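Local coordinates for penicillin-binding protein PbpB (Mycobacterium tuberculosis, PDB 6KGU) that cross-links peptidoglycan through its penicillin-sensitive transpeptidase domain during cell wall synthesis and is inactivated by beta-lactam antibiotics, at residues S222-A228 against R508-M514; F348-T354 against L391-M396. All blocks are in the same frame, centred on the assembly; numbering follows the deposited sequence.

Contact 1: S222-A228 against R508-M514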
loop_
_atom_site.group_PDB
_atom_site.type_symbol
_atom_site.label_atom_id
_atom_site.label_comp_id
_atom_site.label_asym_id
_atom_site.label_seq_id
_atom_site.Cartn_x
_atom_site.Cartn_y
_atom_site.Cartn_z
ATOM N N SER A 222 9.134 1.056 0.724
ATOM C CA SER A 222 8.138 1.786 -0.040
ATOM C C SER A 222 6.915 1.984 0.842
ATOM O O SER A 222 6.736 1.298 1.849
ATOM C CB SER A 222 7.787 1.057 -1.338
ATOM O OG SER A 222 7.340 -0.233 -1.027
ATOM N N ALA A 223 6.089 2.958 0.465
ATOM C CA ALA A 223 4.936 3.350 1.258
ATOM C C ALA A 223 3.892 3.962 0.331
ATOM O O ALA A 223 4.223 4.624 -0.662
ATOM C CB ALA A 223 5.299 4.350 2.382
ATOM N N VAL A 224 2.630 3.737 0.673
ATOM C CA VAL A 224 1.490 4.253 -0.080
ATOM C C VAL A 224 0.518 4.858 0.922
ATOM O O VAL A 224 0.256 4.263 1.973
ATOM C CB VAL A 224 0.797 3.140 -0.902
ATOM C CG1 VAL A 224 -0.555 3.639 -1.482
ATOM C CG2 VAL A 224 1.743 2.616 -2.021
ATOM N N VAL A 225 0.000 6.039 0.610
ATOM C CA VAL A 225 -1.044 6.670 1.404
ATOM C C VAL A 225 -2.259 6.856 0.505
ATOM O O VAL A 225 -2.178 7.539 -0.521
ATOM C CB VAL A 225 -0.599 8.018 1.990
ATOM C CG1 VAL A 225 -1.764 8.636 2.788
ATOM C CG2 VAL A 225 0.662 7.848 2.885
ATOM N N LEU A 226 -3.384 6.276 0.904
ATOM C CA LEU A 226 -4.632 6.445 0.183
ATOM C C LEU A 226 -5.611 7.290 0.982
ATOM O O LEU A 226 -5.663 7.215 2.212
ATOM C CB LEU A 226 -5.288 5.094 -0.120
ATOM C CG LEU A 226 -4.529 4.061 -0.957
ATOM C CD1 LEU A 226 -5.413 2.816 -1.161
ATOM C CD2 LEU A 226 -4.104 4.651 -2.293
ATOM N N ASP A 227 -6.404 8.083 0.268
ATOM C CA ASP A 227 -7.586 8.660 0.882
ATOM C C ASP A 227 -8.562 7.544 1.233
ATOM O O ASP A 227 -8.914 6.726 0.378
ATOM C CB ASP A 227 -8.260 9.671 -0.051
ATOM C CG ASP A 227 -9.557 10.195 0.533
ATOM O OD1 ASP A 227 -9.501 11.113 1.355
ATOM O OD2 ASP A 227 -10.630 9.639 0.218
ATOM N N ALA A 228 -8.999 7.519 2.496
ATOM C CA ALA A 228 -9.798 6.402 2.990
ATOM C C ALA A 228 -11.092 6.236 2.209
ATOM O O ALA A 228 -11.472 5.113 1.866
ATOM C CB ALA A 228 -10.104 6.589 4.476
ATOM N N ARG A 508 -9.679 8.508 7.639
ATOM C CA ARG A 508 -9.261 9.524 6.683
ATOM C C ARG A 508 -8.120 9.069 5.785
ATOM O O ARG A 508 -8.087 9.425 4.602
ATOM C CB ARG A 508 -8.822 10.803 7.423
ATOM C CG ARG A 508 -9.853 11.382 8.397
ATOM C CD ARG A 508 -9.152 12.354 9.368
ATOM N NE ARG A 508 -10.059 12.963 10.341
ATOM C CZ ARG A 508 -10.410 14.243 10.340
ATOM N NH1 ARG A 508 -9.918 15.069 9.428
ATOM N NH2 ARG A 508 -11.233 14.708 11.267
ATOM N N TYR A 509 -7.169 8.318 6.329
ATOM C CA TYR A 509 -5.954 7.942 5.626
ATOM C C TYR A 509 -5.698 6.458 5.806
ATOM O O TYR A 509 -5.884 5.909 6.898
ATOM C CB TYR A 509 -4.750 8.719 6.130
ATOM C CG TYR A 509 -4.895 10.209 5.945
ATOM C CD1 TYR A 509 -4.812 10.783 4.681
ATOM C CD2 TYR A 509 -5.124 11.035 7.031
ATOM C CE1 TYR A 509 -4.953 12.152 4.515
ATOM C CE2 TYR A 509 -5.261 12.411 6.872
ATOM C CZ TYR A 509 -5.173 12.957 5.615
ATOM O OH TYR A 509 -5.306 14.321 5.462
ATOM N N VAL A 510 -5.269 5.815 4.728
ATOM C CA VAL A 510 -4.866 4.419 4.760
ATOM C C VAL A 510 -3.403 4.377 4.352
ATOM O O VAL A 510 -3.027 4.963 3.330
ATOM C CB VAL A 510 -5.746 3.562 3.832
ATOM C CG1 VAL A 510 -5.478 2.083 4.047
ATOM C CG2 VAL A 510 -7.223 3.897 4.053
ATOM N N ILE A 511 -2.576 3.723 5.162
ATOM C CA ILE A 511 -1.133 3.748 4.984
ATOM C C ILE A 511 -0.625 2.318 4.877
ATOM O O ILE A 511 -0.861 1.514 5.782
ATOM C CB ILE A 511 -0.437 4.481 6.141
ATOM C CG1 ILE A 511 -0.921 5.934 6.210
ATOM C CG2 ILE A 511 1.102 4.392 5.946
ATOM C CD1 ILE A 511 -0.600 6.634 7.507
ATOM N N GLY A 512 0.090 2.013 3.792
ATOM C CA GLY A 512 0.740 0.714 3.626
ATOM C C GLY A 512 2.238 0.879 3.445
ATOM O O GLY A 512 2.688 1.766 2.716
ATOM N N ILE A 513 3.006 0.014 4.103
ATOM C CA ILE A 513 4.468 0.115 4.149
ATOM C C ILE A 513 5.050 -1.278 3.930
ATOM O O ILE A 513 4.508 -2.268 4.427
ATOM C CB ILE A 513 4.963 0.673 5.508
ATOM C CG1 ILE A 513 4.490 2.110 5.736
ATOM C CG2 ILE A 513 6.512 0.615 5.640
ATOM C CD1 ILE A 513 4.473 2.472 7.211
ATOM N N MET A 514 6.169 -1.362 3.213
ATOM C CA MET A 514 6.910 -2.609 3.135
ATOM C C MET A 514 8.402 -2.314 3.205
ATOM O O MET A 514 8.886 -1.342 2.628
ATOM C CB MET A 514 6.574 -3.406 1.860
ATOM C CG MET A 514 7.272 -4.761 1.816
ATOM S SD MET A 514 8.955 -4.687 1.134
ATOM C CE MET A 514 8.568 -4.666 -0.616
#
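Ser222 to Asp227 pair antiparallel with Tyr509 to Met514 in the central antiparallel sheet of the transpeptidase domain, the sheet of the penicillin-binding protein and beta-lactamase fold. The two strands come from distant parts of the chain, and the N-to-C directions of these segments lie 163° apart.

Backbone hydrogen bonds form the ladder. Ser222 with Met514, Val224 with Gly512 and Leu226 with Val510 are hydrogen-bonded pairs, each joined by two bonds. Val224 N reaches Gly512 O at 2.8 Å, and Gly512 N returns to Val224 O at 2.9 Å. Between them lie the non-hydrogen-bonded pairs Ala223 with Ile513, Val225 with Ile511 and Asp227 with Tyr509. Residues of these pairs give CA-H...O contacts to carbonyls of the neighbouring pairs, as from Ala223 CA to Gly512 O at 3.1 Å. On the other side of strand 509-516, Arg508 and Tyr509 both face Ala502 of strand 493-502, a classic beta bulge.

Apolar contacts differ between the two faces. On the face of Val225, Ile511 and Ile513, Val225 and Ile511 lie side by side, with Val225 CG2 4.2 Å from Ile511 CG1. The other branch, Val225 CG1, is anti to the backbone N (chi1 179°) and meets Tyr509 CD1 obliquely. Helix 531-544 packs on this face through Leu541, Ile537 and Leu533. On the face of Leu226 and Val510, Leu226 CB sits 4.3 Å from Val510 CB. Helix 390-401 packs there, with Tyr397 and Ala401 against Val510.

At the end of the ladder the chain turns. Asp227 OD2 accepts a bond from Thr230 N. Val510 CG2 touches Ala228 CA at 3.7 Å. Ala228 N bonds to Arg508 O at 3.0 Å, with the nitrogen 59° out of the carbonyl plane.

Contact 2: F348-T354 against L391-M396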
loop_
_atom_site.group_PDB
_atom_site.type_symbol
_atom_site.label_atom_id
_atom_site.label_comp_id
_atom_site.label_asym_id
_atom_site.label_seq_id
_atom_site.Cartn_x
_atom_site.Cartn_y
_atom_site.Cartn_z
ATOM N N PHE A 348 -11.717 -8.570 -2.121
ATOM C CA PHE A 348 -10.699 -7.633 -1.675
ATOM C C PHE A 348 -9.747 -7.222 -2.795
ATOM O O PHE A 348 -8.866 -6.393 -2.544
ATOM C CB PHE A 348 -9.893 -8.238 -0.511
ATOM C CG PHE A 348 -10.453 -7.923 0.858
ATOM C CD1 PHE A 348 -10.429 -6.624 1.354
ATOM C CD2 PHE A 348 -10.991 -8.925 1.651
ATOM C CE1 PHE A 348 -10.931 -6.335 2.639
ATOM C CE2 PHE A 348 -11.499 -8.654 2.928
ATOM C CZ PHE A 348 -11.471 -7.357 3.421
ATOM N N GLY A 349 -9.864 -7.810 -3.990
ATOM C CA GLY A 349 -9.132 -7.363 -5.166
ATOM C C GLY A 349 -7.788 -8.018 -5.406
ATOM O O GLY A 349 -7.040 -7.557 -6.280
ATOM N N LEU A 350 -7.456 -9.079 -4.679
ATOM C CA LEU A 350 -6.161 -9.718 -4.851
ATOM C C LEU A 350 -6.118 -10.490 -6.166
ATOM O O LEU A 350 -7.139 -10.963 -6.667
ATOM C CB LEU A 350 -5.871 -10.640 -3.670
ATOM C CG LEU A 350 -5.951 -9.878 -2.336
ATOM C CD1 LEU A 350 -5.561 -10.775 -1.156
ATOM C CD2 LEU A 350 -5.080 -8.598 -2.370
ATOM N N GLY A 351 -4.924 -10.590 -6.741
ATOM C CA GLY A 351 -4.726 -11.278 -8.004
ATOM C C GLY A 351 -5.151 -10.496 -9.230
ATOM O O GLY A 351 -5.050 -11.020 -10.344
ATOM N N GLN A 352 -5.618 -9.263 -9.065
ATOM C CA GLN A 352 -6.107 -8.445 -10.161
ATOM C C GLN A 352 -5.472 -7.059 -10.080
ATOM O O GLN A 352 -5.370 -6.478 -8.995
ATOM C CB GLN A 352 -7.664 -8.335 -10.115
ATOM C CG GLN A 352 -8.393 -9.646 -9.683
ATOM C CD GLN A 352 -9.659 -9.412 -8.804
ATOM O OE1 GLN A 352 -10.651 -8.846 -9.272
ATOM N NE2 GLN A 352 -9.618 -9.859 -7.533
ATOM N N ARG A 353 -5.042 -6.535 -11.228
ATOM C CA ARG A 353 -4.602 -5.147 -11.312
ATOM C C ARG A 353 -5.691 -4.193 -10.834
ATOM O O ARG A 353 -6.881 -4.395 -11.095
ATOM C CB ARG A 353 -4.224 -4.780 -12.751
ATOM C CG ARG A 353 -2.874 -5.267 -13.164
ATOM C CD ARG A 353 -2.591 -4.925 -14.623
ATOM N NE ARG A 353 -1.309 -5.496 -15.007
ATOM C CZ ARG A 353 -1.162 -6.670 -15.610
ATOM N NH1 ARG A 353 -2.231 -7.400 -15.916
ATOM N NH2 ARG A 353 0.057 -7.112 -15.908
ATOM N N THR A 354 -5.273 -3.121 -10.158
ATOM C CA THR A 354 -6.231 -2.146 -9.671
ATOM C C THR A 354 -6.765 -1.253 -10.787
ATOM O O THR A 354 -7.851 -0.688 -10.631
ATOM C CB THR A 354 -5.607 -1.251 -8.599
ATOM O OG1 THR A 354 -4.581 -0.455 -9.204
ATOM C CG2 THR A 354 -5.024 -2.073 -7.442
ATOM N N LEU A 391 0.333 -1.575 -3.345
ATOM C CA LEU A 391 -0.912 -0.857 -3.617
ATOM C C LEU A 391 -2.129 -1.743 -3.359
ATOM O O LEU A 391 -3.125 -1.292 -2.776
ATOM C CB LEU A 391 -0.921 -0.336 -5.061
ATOM C CG LEU A 391 -2.179 0.432 -5.460
ATOM C CD1 LEU A 391 -2.365 1.692 -4.601
ATOM C CD2 LEU A 391 -2.135 0.790 -6.953
ATOM N N GLN A 392 -2.080 -2.999 -3.830
ATOM C CA GLN A 392 -3.148 -3.953 -3.535
ATOM C C GLN A 392 -3.331 -4.134 -2.028
ATOM O O GLN A 392 -4.457 -4.151 -1.523
ATOM C CB GLN A 392 -2.826 -5.306 -4.174
ATOM C CG GLN A 392 -3.027 -5.345 -5.681
ATOM C CD GLN A 392 -2.633 -6.678 -6.264
ATOM O OE1 GLN A 392 -1.673 -7.295 -5.802
ATOM N NE2 GLN A 392 -3.361 -7.129 -7.295
ATOM N N MET A 393 -2.226 -4.337 -1.305
ATOM C CA MET A 393 -2.298 -4.497 0.146
ATOM C C MET A 393 -2.986 -3.302 0.783
ATOM O O MET A 393 -3.937 -3.453 1.560
ATOM C CB MET A 393 -0.883 -4.674 0.713
ATOM C CG MET A 393 -0.814 -4.898 2.218
ATOM S SD MET A 393 0.901 -4.845 2.816
ATOM C CE MET A 393 1.001 -3.154 3.412
ATOM N N THR A 394 -2.521 -2.098 0.444
ATOM C CA THR A 394 -3.132 -0.881 0.963
ATOM C C THR A 394 -4.593 -0.764 0.537
ATOM O O THR A 394 -5.432 -0.274 1.299
ATOM C CB THR A 394 -2.319 0.327 0.494
ATOM O OG1 THR A 394 -0.938 0.102 0.805
ATOM C CG2 THR A 394 -2.767 1.584 1.187
ATOM N N GLY A 395 -4.918 -1.212 -0.678
ATOM C CA GLY A 395 -6.294 -1.130 -1.142
ATOM C C GLY A 395 -7.234 -2.021 -0.349
ATOM O O GLY A 395 -8.410 -1.679 -0.163
ATOM N N MET A 396 -6.728 -3.154 0.152
ATOM C CA MET A 396 -7.517 -4.019 1.030
ATOM C C MET A 396 -7.973 -3.272 2.267
ATOM O O MET A 396 -9.133 -3.378 2.681
ATOM C CB MET A 396 -6.700 -5.241 1.457
ATOM C CG MET A 396 -6.564 -6.313 0.410
ATOM S SD MET A 396 -6.447 -7.938 1.170
ATOM C CE MET A 396 -4.822 -7.905 1.927
HETATM O O HOH W 1 -6.677 -4.600 -3.103
HETATM O O HOH W 2 -2.589 -9.861 -5.215
#
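This is a buried loop-on-helix contact in the transpeptidase domain, where Phe348 to Thr354 pack against Leu391 to Met396 of helix 390-401. Met396 carries the apolar half. Its chain bends at chi2 and chi3 and brings SD against both Leu350 and Phe348, 3.8 Å from Phe348 CB. The sulfur also makes an oblique Met-aromatic contact with the Phe348 ring, 36° off the ring normal. Met396 O approaches the edge of that ring, 3.5 Å from Phe348 CE1. Helix 272-281 packs on both side chains through Val274. The contact thus backs the helix that follows Ser269, probably the acyl-ester serine, whose side chain lies about 10 Å from that of Met396.

The loop leaves helix 338-347 by a Schellman motif at Gly349, then makes a type II turn from Gly349 to Gln352. Gln352 NE2 bonds back to Leu350 O at 2.8 Å.

Gln392 carries the polar half. Its extended chain lets NE2 donate to Gln352 O at 2.7 Å, in a bond bent to 143° at the hydrogen. That oxygen lies in the Gln392 amide plane, while NE2 stands above the carbonyl plane. NE2 also bonds to Ala363 O, and OE1 accepts from Thr389 N, fixing the amide. One water links Gln392 OE1 to Gly351 N. A second donates to Phe348 O and Gln392 O. Thr354 OG1 bonds to Glu361 OE2 and touches Leu391 CD2 at 3.5 Å.

How the contacts relate
Helix 390-401 joins the two contacts. One side rests on the sheet of contact 1, and another meets the loop of contact 2. Thr394 sits at the junction: its OG1 is 3.3 Å from Gly512 CA, and its CG2 is 3.7 Å from Leu226 CG. Both contacts are buried. Contact 1 is the more fully so, while contact 2 reaches the surface at Arg353. Their chemistry differs as strand pairing differs from loop on helix. Contact 1 is a backbone ladder with apolar side chains on both faces. Contact 2 has no direct backbone-to-backbone bond and relies on side chains and water. In sequence, contact 2 is nested between the strands of contact 1.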